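Local coordinates for prephenate dehydratase (PDB 3MWB), which binds L-phenylalanine at its ACT domain and probably catalyses the conversion of prephenate to phenylpyruvate, with loss of water and carbon dioxide, in phenylalanine biosynthesis, at residues L44-R48 with I74-L80; T137-M142 with A154-I160. All coordinates share one frame. Numbering follows the deposited sequence.

Both contacts belong to the prephenate dehydratase region, which has the two-lobed fold of the periplasmic binding protein type 2 class, and each sits on a different sheet: contact 1 beside the one that includes strands 54-60 and 181-188, contact 2 on the one that includes strands 107-110 and 153-156. Their centres lie 29 Å apart and their nearest atoms about 18 Å, so they never touch. Contact 1 is partly buried; a helix end meets an irregular loop, and an arginine binding backbone carbonyls supplements a small aliphatic cluster. Contact 2 is almost wholly buried, a helix on a strand and the following helical turn, with small side chains, I160, a selenomethionine and one bridging water.

Contact 1: L44-R48 with I74-L80; sequences LERVR and IATGQEL
In the lobe of the dehydratase fold built on strands 54-60 and 181-188, the last turn of helix 40-48 packs against the irregular loop leading from helix 67-73 into strand 81-89. Segment 44-48 is regular alpha helix, R48 N bonding L44 O at 2.8 Å. In 74-80, I74 and A75 have psi near 0°, T76 and Q78 to L80 are extended, and G77 has a positive phi (90/-156), which favours glycine. CA atoms pair L44 with I74 at 8.4 Å and R48 with Q78 at 6.5 Å.

The apolar part is small. L44 (m, t) sends CD1 to I74 CG2 and CD2 to L80 CD1, both at 4.0 Å, and V47 CG1 meets L80 CD2 at 4.1 Å. V187 covers L44 and L80 as well.

Polar contacts centre on R48 (m, t, t), extended across the loop. R48 NH2 donates to Q78 O at 3.2 Å, NE more weakly to the same oxygen at 3.3 Å, and NH2 also bonds A73 O. R48 NH2 to T76 O, at 2.7 Å, is too poorly angled for a hydrogen bond. L80 (m, t) lays CD1 over one guanidinium face, 3.6 Å from R48 NH2. R275 binds the G77 carbonyl, tying this lobe to the ACT domain. One water donates to R48 O at 2.8 Å and accepts from Q78 NE2 at 3.1 Å.

Contact 2: T137-M142 with A154-I160; sequences TAASAM and AICAPLI
Helix 137-142 runs against strand 154-156 at 140° between N-to-C directions (signed crossing -140°), with 7.1 Å between the two short axes. It is the helix of a beta-alpha-beta crossover from strand 130-133, packed on the second strand, 153-156, with strand 107-110 between the two, in a lobe of the type 2 periplasmic-binding-protein fold. Backbone bonds A141 N to T137 O (2.9 Å) and M142 N to A138 O (2.8 Å) keep the helix regular. The strand is extended through C156; A157 then takes the N-cap position, and the first turn of helix 158-163 brings I160 against the helix. CA atoms pair T137 with C156 at 4.8 Å and A141 with A154 at 5.2 Å.

Such close backbones suit small side chains. S140 O and A141 N each lie 3.7 Å from A154 CB, while A141 CB meets C156 CB at 4.1 Å and I160 CG2 at 4.0 Å. I160 (chi1 t) places CD1 3.9 Å from A138 CB and 3.8 Å from SE of selenomethionine M142 (m, m, m). M142 also approaches Q164, and A141 approaches L167, both residues of a Mg(2+) site that is empty here.

T137 CB rests 3.5 Å from I155 O. T137 (chi1 p) bonds OE2 of E64 through OG1, and a water donates to T137 OG1 at 2.7 Å while accepting from A157 N at 2.8 Å.

Contact 1: L44-R48 with I74-L80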
loop_
_atom_site.group_PDB
_atom_site.type_symbol
_atom_site.label_atom_id
_atom_site.label_comp_id
_atom_site.label_asym_id
_atom_site.label_seq_id
_atom_site.Cartn_x
_atom_site.Cartn_y
_atom_site.Cartn_z
ATOM N N LEU A 44 37.952 8.201 -1.027
ATOM C CA LEU A 44 37.366 6.962 -1.549
ATOM C C LEU A 44 38.104 6.444 -2.780
ATOM O O LEU A 44 38.244 5.229 -2.975
ATOM C CB LEU A 44 35.875 7.156 -1.848
ATOM C CG LEU A 44 34.977 7.430 -0.617
ATOM C CD1 LEU A 44 33.545 7.759 -1.039
ATOM C CD2 LEU A 44 34.941 6.263 0.357
ATOM N N GLU A 45 38.561 7.376 -3.605
ATOM C CA GLU A 45 39.322 7.076 -4.798
ATOM C C GLU A 45 40.501 6.180 -4.444
ATOM O O GLU A 45 40.745 5.175 -5.112
ATOM C CB GLU A 45 39.873 8.379 -5.323
ATOM C CG GLU A 45 39.941 8.522 -6.771
ATOM C CD GLU A 45 40.209 9.966 -7.128
ATOM O OE1 GLU A 45 41.358 10.276 -7.516
ATOM O OE2 GLU A 45 39.275 10.794 -6.976
ATOM N N ARG A 46 41.219 6.537 -3.380
ATOM C CA ARG A 46 42.399 5.768 -2.984
ATOM C C ARG A 46 42.018 4.325 -2.639
ATOM O O ARG A 46 42.725 3.383 -3.014
ATOM C CB ARG A 46 43.166 6.453 -1.833
ATOM N N VAL A 47 40.885 4.150 -1.964
ATOM C CA VAL A 47 40.380 2.819 -1.627
ATOM C C VAL A 47 40.020 2.050 -2.907
ATOM O O VAL A 47 40.458 0.915 -3.119
ATOM C CB VAL A 47 39.132 2.901 -0.669
ATOM C CG1 VAL A 47 38.506 1.543 -0.478
ATOM C CG2 VAL A 47 39.533 3.514 0.688
ATOM N N ARG A 48 39.230 2.690 -3.762
ATOM C CA ARG A 48 38.842 2.101 -5.050
ATOM C C ARG A 48 40.039 1.664 -5.919
ATOM O O ARG A 48 39.974 0.625 -6.578
ATOM C CB ARG A 48 37.937 3.063 -5.808
ATOM C CG ARG A 48 36.565 3.173 -5.179
ATOM C CD ARG A 48 35.828 4.450 -5.562
ATOM N NE ARG A 48 34.387 4.204 -5.552
ATOM C CZ ARG A 48 33.458 5.140 -5.365
ATOM N NH1 ARG A 48 33.811 6.394 -5.149
ATOM N NH2 ARG A 48 32.171 4.809 -5.385
ATOM N N ILE A 74 29.279 7.454 -2.686
ATOM C CA ILE A 74 29.034 6.022 -2.469
ATOM C C ILE A 74 27.881 5.490 -3.315
ATOM O O ILE A 74 27.585 4.295 -3.289
ATOM C CB ILE A 74 28.796 5.686 -0.966
ATOM C CG1 ILE A 74 27.491 6.321 -0.452
ATOM C CG2 ILE A 74 29.989 6.160 -0.132
ATOM C CD1 ILE A 74 27.104 5.872 0.963
ATOM N N ALA A 75 27.244 6.387 -4.065
ATOM C CA ALA A 75 26.071 6.052 -4.881
ATOM C C ALA A 75 26.426 5.785 -6.326
ATOM O O ALA A 75 25.562 5.428 -7.123
ATOM C CB ALA A 75 25.073 7.154 -4.815
ATOM N N THR A 76 27.688 5.983 -6.690
ATOM C CA THR A 76 28.091 5.804 -8.092
ATOM C C THR A 76 29.498 5.289 -8.138
ATOM O O THR A 76 30.250 5.479 -7.189
ATOM C CB THR A 76 28.071 7.130 -8.909
ATOM O OG1 THR A 76 28.683 8.183 -8.150
ATOM C CG2 THR A 76 26.667 7.530 -9.302
ATOM N N GLY A 77 29.836 4.630 -9.242
ATOM C CA GLY A 77 31.210 4.239 -9.529
ATOM C C GLY A 77 31.519 2.866 -8.971
ATOM O O GLY A 77 30.615 2.051 -8.763
ATOM N N GLN A 78 32.797 2.614 -8.728
ATOM C CA GLN A 78 33.241 1.317 -8.254
ATOM C C GLN A 78 32.510 0.905 -6.976
ATOM O O GLN A 78 32.235 1.738 -6.114
ATOM C CB GLN A 78 34.767 1.319 -8.061
ATOM C CG GLN A 78 35.579 1.704 -9.323
ATOM C CD GLN A 78 35.634 0.600 -10.368
ATOM O OE1 GLN A 78 35.009 0.699 -11.433
ATOM N NE2 GLN A 78 36.403 -0.453 -10.084
ATOM N N GLU A 79 32.174 -0.373 -6.872
ATOM C CA GLU A 79 31.510 -0.902 -5.679
ATOM C C GLU A 79 32.330 -0.653 -4.400
ATOM O O GLU A 79 33.566 -0.755 -4.391
ATOM C CB GLU A 79 31.238 -2.400 -5.857
ATOM N N LEU A 80 31.624 -0.310 -3.330
ATOM C CA LEU A 80 32.220 -0.117 -2.010
ATOM C C LEU A 80 31.333 -0.750 -0.947
ATOM O O LEU A 80 30.138 -0.979 -1.187
ATOM C CB LEU A 80 32.336 1.370 -1.720
ATOM C CG LEU A 80 33.343 2.221 -2.477
ATOM C CD1 LEU A 80 33.081 3.673 -2.120
ATOM C CD2 LEU A 80 34.771 1.841 -2.145
HETATM O O HOH W 1 37.428 -0.459 -7.177
#

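Contact 2: T137-M142 with A154-I160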
loop_
_atom_site.group_PDB
_atom_site.type_symbol
_atom_site.label_atom_id
_atom_site.label_comp_id
_atom_site.label_asym_id
_atom_site.label_seq_id
_atom_site.Cartn_x
_atom_site.Cartn_y
_atom_site.Cartn_z
ATOM N N THR A 137 37.936 23.245 10.972
ATOM C CA THR A 137 38.349 23.579 12.331
ATOM C C THR A 137 39.874 23.500 12.467
ATOM O O THR A 137 40.493 24.383 13.067
ATOM C CB THR A 137 37.642 22.721 13.450
ATOM O OG1 THR A 137 38.074 21.350 13.390
ATOM C CG2 THR A 137 36.109 22.803 13.322
ATOM N N ALA A 138 40.455 22.443 11.901
ATOM C CA ALA A 138 41.904 22.220 11.950
ATOM C C ALA A 138 42.692 23.359 11.293
ATOM O O ALA A 138 43.631 23.864 11.895
ATOM C CB ALA A 138 42.272 20.875 11.321
ATOM N N ALA A 139 42.310 23.760 10.078
ATOM C CA ALA A 139 42.974 24.875 9.388
ATOM C C ALA A 139 42.872 26.173 10.188
ATOM O O ALA A 139 43.835 26.940 10.271
ATOM C CB ALA A 139 42.424 25.070 7.976
ATOM N N SER A 140 41.704 26.406 10.784
ATOM C CA SER A 140 41.498 27.568 11.627
ATOM C C SER A 140 42.477 27.551 12.788
ATOM O O SER A 140 43.113 28.571 13.074
ATOM C CB SER A 140 40.059 27.622 12.140
ATOM O OG SER A 140 39.188 28.013 11.100
ATOM N N ALA A 141 42.598 26.393 13.437
ATOM C CA ALA A 141 43.541 26.218 14.526
ATOM C C ALA A 141 44.991 26.430 14.077
ATOM O O ALA A 141 45.728 27.188 14.729
ATOM C CB ALA A 141 43.365 24.837 15.204
HETATM N N MSE A 142 45.388 25.764 12.987
HETATM C CA MSE A 142 46.755 25.841 12.450
HETATM C C MSE A 142 47.152 27.238 11.966
HETATM O O MSE A 142 48.335 27.605 12.005
HETATM C CB MSE A 142 46.966 24.817 11.320
HETATM C CG MSE A 142 46.829 23.359 11.769
HETATM SE SE MSE A 142 48.038 22.823 13.231
HETATM C CE MSE A 142 49.637 22.477 12.163
ATOM N N ALA A 154 40.620 30.214 17.713
ATOM C CA ALA A 154 39.951 29.228 16.859
ATOM C C ALA A 154 39.088 28.277 17.701
ATOM O O ALA A 154 39.314 28.113 18.898
ATOM C CB ALA A 154 40.964 28.450 16.027
ATOM N N ILE A 155 38.077 27.697 17.067
ATOM C CA ILE A 155 37.241 26.697 17.692
ATOM C C ILE A 155 37.493 25.407 16.946
ATOM O O ILE A 155 37.328 25.334 15.723
ATOM C CB ILE A 155 35.750 27.078 17.636
ATOM C CG1 ILE A 155 35.517 28.372 18.426
ATOM C CG2 ILE A 155 34.901 25.955 18.207
ATOM C CD1 ILE A 155 34.117 28.953 18.260
ATOM N N CYS A 156 37.913 24.392 17.694
ATOM C CA CYS A 156 38.397 23.170 17.094
ATOM C C CYS A 156 38.177 21.973 18.023
ATOM O O CYS A 156 37.566 22.116 19.087
ATOM C CB CYS A 156 39.883 23.334 16.787
ATOM S SG CYS A 156 40.845 23.691 18.262
ATOM N N ALA A 157 38.695 20.819 17.610
ATOM C CA ALA A 157 38.658 19.577 18.393
ATOM C C ALA A 157 39.703 19.550 19.509
ATOM O O ALA A 157 40.754 20.194 19.403
ATOM C CB ALA A 157 38.849 18.353 17.461
ATOM N N PRO A 158 39.415 18.819 20.602
ATOM C CA PRO A 158 40.460 18.589 21.598
ATOM C C PRO A 158 41.711 17.924 21.004
ATOM O O PRO A 158 42.816 18.197 21.468
ATOM C CB PRO A 158 39.777 17.664 22.615
ATOM C CG PRO A 158 38.348 18.064 22.548
ATOM C CD PRO A 158 38.100 18.348 21.080
ATOM N N LEU A 159 41.533 17.085 19.977
ATOM C CA LEU A 159 42.655 16.406 19.318
ATOM C C LEU A 159 43.789 17.370 18.961
ATOM O O LEU A 159 44.923 17.184 19.403
ATOM C CB LEU A 159 42.204 15.634 18.061
ATOM C CG LEU A 159 43.320 15.021 17.186
ATOM C CD1 LEU A 159 44.232 14.076 17.987
ATOM C CD2 LEU A 159 42.776 14.301 15.947
ATOM N N ILE A 160 43.474 18.398 18.174
ATOM C CA ILE A 160 44.505 19.285 17.643
ATOM C C ILE A 160 45.143 20.176 18.725
ATOM O O ILE A 160 46.335 20.531 18.632
ATOM C CB ILE A 160 44.021 20.069 16.380
ATOM C CG1 ILE A 160 45.223 20.617 15.593
ATOM C CG2 ILE A 160 42.986 21.143 16.743
ATOM C CD1 ILE A 160 45.000 20.722 14.108
HETATM O O HOH W 2 39.979 20.539 15.087
#